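Local structure of phosphomethylpyrimidine kinase (Pyrococcus furiosus, 2PB9) at residues L83-M86 with E91-S94. The protein probably makes the pyrimidine diphosphate precursor of thiamine and, through its C-terminal ThiN domain, condenses it with a thiazole phosphate to form thiamine phosphate. Sequence-based numbering, arbitrary orientation.
Sequences LTYM and EYRS
Tyr85 and Met86, late in helix 77-86, pack against Tyr92 and Arg93 in a largely apolar contact with no hydrogen bond across it, where the chain leaves the helix, loops round and heads into strand 94-98. CE2 of Tyr85 lies 3.4 Å from CB of Tyr92. The two phenol rings meet obliquely, their centroids 6.0 Å apart and the planes at 56°. With CG anti to the backbone N (chi1 -172°), the Tyr85 ring is set beside Tyr92 CB. Its hydroxyl is hydrogen-bonded to the carbonyl oxygen of Pro154 and to Arg153, and its ring stacks with that of Phe172. Cutting Tyr85 back to an alanine is likely to open a gap beside Tyr92 CB and Phe172, and leave the Pro154 carbonyl without its phenol partner. Met86, present as selenomethionine, lies against Tyr92 O and Arg93. Its CG sits 3.3 Å from the backbone O of Tyr92, while SE passes 3.6 Å from CB of Arg93. A bend at chi3 (90°) carries the terminal CE across the aliphatic part of Arg93, meeting CB and CD. Leu41 and Ser38 also touch Met86, and the Arg93 backbone is hydrogen-bonded to Ser38 on neighbouring strand 35-38. This is packing within a helix-loop-strand connection of the ThiN domain, a short loop folded back on the helix end as the chain enters a central strand of the mixed sheet.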
loop_
_atom_site.group_PDB
_atom_site.type_symbol
_atom_site.label_atom_id
_atom_site.label_comp_id
_atom_site.label_asym_id
_atom_site.label_seq_id
_atom_site.Cartn_x
_atom_site.Cartn_y
_atom_site.Cartn_z
ATOM N N LEU A 83 -23.587 -14.321 -2.518
ATOM C CA LEU A 83 -23.661 -15.767 -2.417
ATOM C C LEU A 83 -23.063 -16.206 -1.082
ATOM O O LEU A 83 -23.661 -17.002 -0.359
ATOM C CB LEU A 83 -22.919 -16.401 -3.608
ATOM C CG LEU A 83 -23.632 -17.517 -4.407
ATOM C CD1 LEU A 83 -25.123 -17.239 -4.519
ATOM C CD2 LEU A 83 -23.014 -17.627 -5.791
ATOM N N THR A 84 -21.893 -15.665 -0.749
ATOM C CA THR A 84 -21.210 -15.980 0.505
ATOM C C THR A 84 -22.019 -15.477 1.704
ATOM O O THR A 84 -22.105 -16.133 2.751
ATOM C CB THR A 84 -19.801 -15.333 0.531
ATOM O OG1 THR A 84 -18.947 -16.024 -0.385
ATOM C CG2 THR A 84 -19.193 -15.370 1.934
ATOM N N TYR A 85 -22.610 -14.301 1.539
ATOM C CA TYR A 85 -23.413 -13.688 2.584
ATOM C C TYR A 85 -24.604 -14.592 2.915
ATOM O O TYR A 85 -24.974 -14.739 4.075
ATOM C CB TYR A 85 -23.889 -12.321 2.098
ATOM C CG TYR A 85 -24.587 -11.477 3.130
ATOM C CD1 TYR A 85 -23.904 -10.463 3.813
ATOM C CD2 TYR A 85 -25.953 -11.632 3.369
ATOM C CE1 TYR A 85 -24.569 -9.618 4.702
ATOM C CE2 TYR A 85 -26.634 -10.796 4.249
ATOM C CZ TYR A 85 -25.938 -9.789 4.911
ATOM O OH TYR A 85 -26.625 -8.953 5.764
HETATM N N MSE A 86 -25.192 -15.202 1.886
HETATM C CA MSE A 86 -26.340 -16.091 2.069
HETATM C C MSE A 86 -26.003 -17.294 2.948
HETATM O O MSE A 86 -26.876 -17.865 3.604
HETATM C CB MSE A 86 -26.869 -16.558 0.708
HETATM C CG MSE A 86 -27.639 -15.469 -0.034
HETATM SE SE MSE A 86 -27.887 -15.759 -1.941
HETATM C CE MSE A 86 -29.553 -16.735 -1.906
ATOM N N GLU A 91 -31.749 -15.445 3.317
ATOM C CA GLU A 91 -32.852 -14.633 2.815
ATOM C C GLU A 91 -32.357 -13.394 2.080
ATOM O O GLU A 91 -33.101 -12.767 1.332
ATOM C CB GLU A 91 -33.762 -14.200 3.965
ATOM C CG GLU A 91 -34.364 -15.360 4.730
ATOM C CD GLU A 91 -35.303 -16.199 3.875
ATOM O OE1 GLU A 91 -34.884 -16.636 2.777
ATOM O OE2 GLU A 91 -36.460 -16.422 4.305
ATOM N N TYR A 92 -31.095 -13.044 2.283
ATOM C CA TYR A 92 -30.549 -11.860 1.645
ATOM C C TYR A 92 -29.824 -12.156 0.351
ATOM O O TYR A 92 -28.602 -12.304 0.331
ATOM C CB TYR A 92 -29.627 -11.136 2.622
ATOM C CG TYR A 92 -30.386 -10.561 3.784
ATOM C CD1 TYR A 92 -31.000 -11.396 4.720
ATOM C CD2 TYR A 92 -30.569 -9.185 3.903
ATOM C CE1 TYR A 92 -31.790 -10.877 5.742
ATOM C CE2 TYR A 92 -31.358 -8.650 4.924
ATOM C CZ TYR A 92 -31.966 -9.504 5.837
ATOM O OH TYR A 92 -32.761 -8.985 6.829
ATOM N N ARG A 93 -30.587 -12.226 -0.735
ATOM C CA ARG A 93 -30.020 -12.517 -2.037
ATOM C C ARG A 93 -29.943 -11.345 -2.984
ATOM O O ARG A 93 -29.896 -11.520 -4.201
ATOM C CB ARG A 93 -30.771 -13.659 -2.705
ATOM C CG ARG A 93 -32.204 -13.796 -2.293
ATOM C CD ARG A 93 -32.468 -15.248 -1.987
ATOM N NE ARG A 93 -33.858 -15.592 -2.224
ATOM C CZ ARG A 93 -34.444 -15.565 -3.415
ATOM N NH1 ARG A 93 -33.758 -15.209 -4.491
ATOM N NH2 ARG A 93 -35.723 -15.891 -3.523
ATOM N N SER A 94 -29.931 -10.145 -2.422
ATOM C CA SER A 94 -29.813 -8.940 -3.217
ATOM C C SER A 94 -28.708 -8.118 -2.578
ATOM O O SER A 94 -28.431 -8.254 -1.382
ATOM C CB SER A 94 -31.118 -8.147 -3.210
ATOM O OG SER A 94 -31.029 -7.035 -4.092
#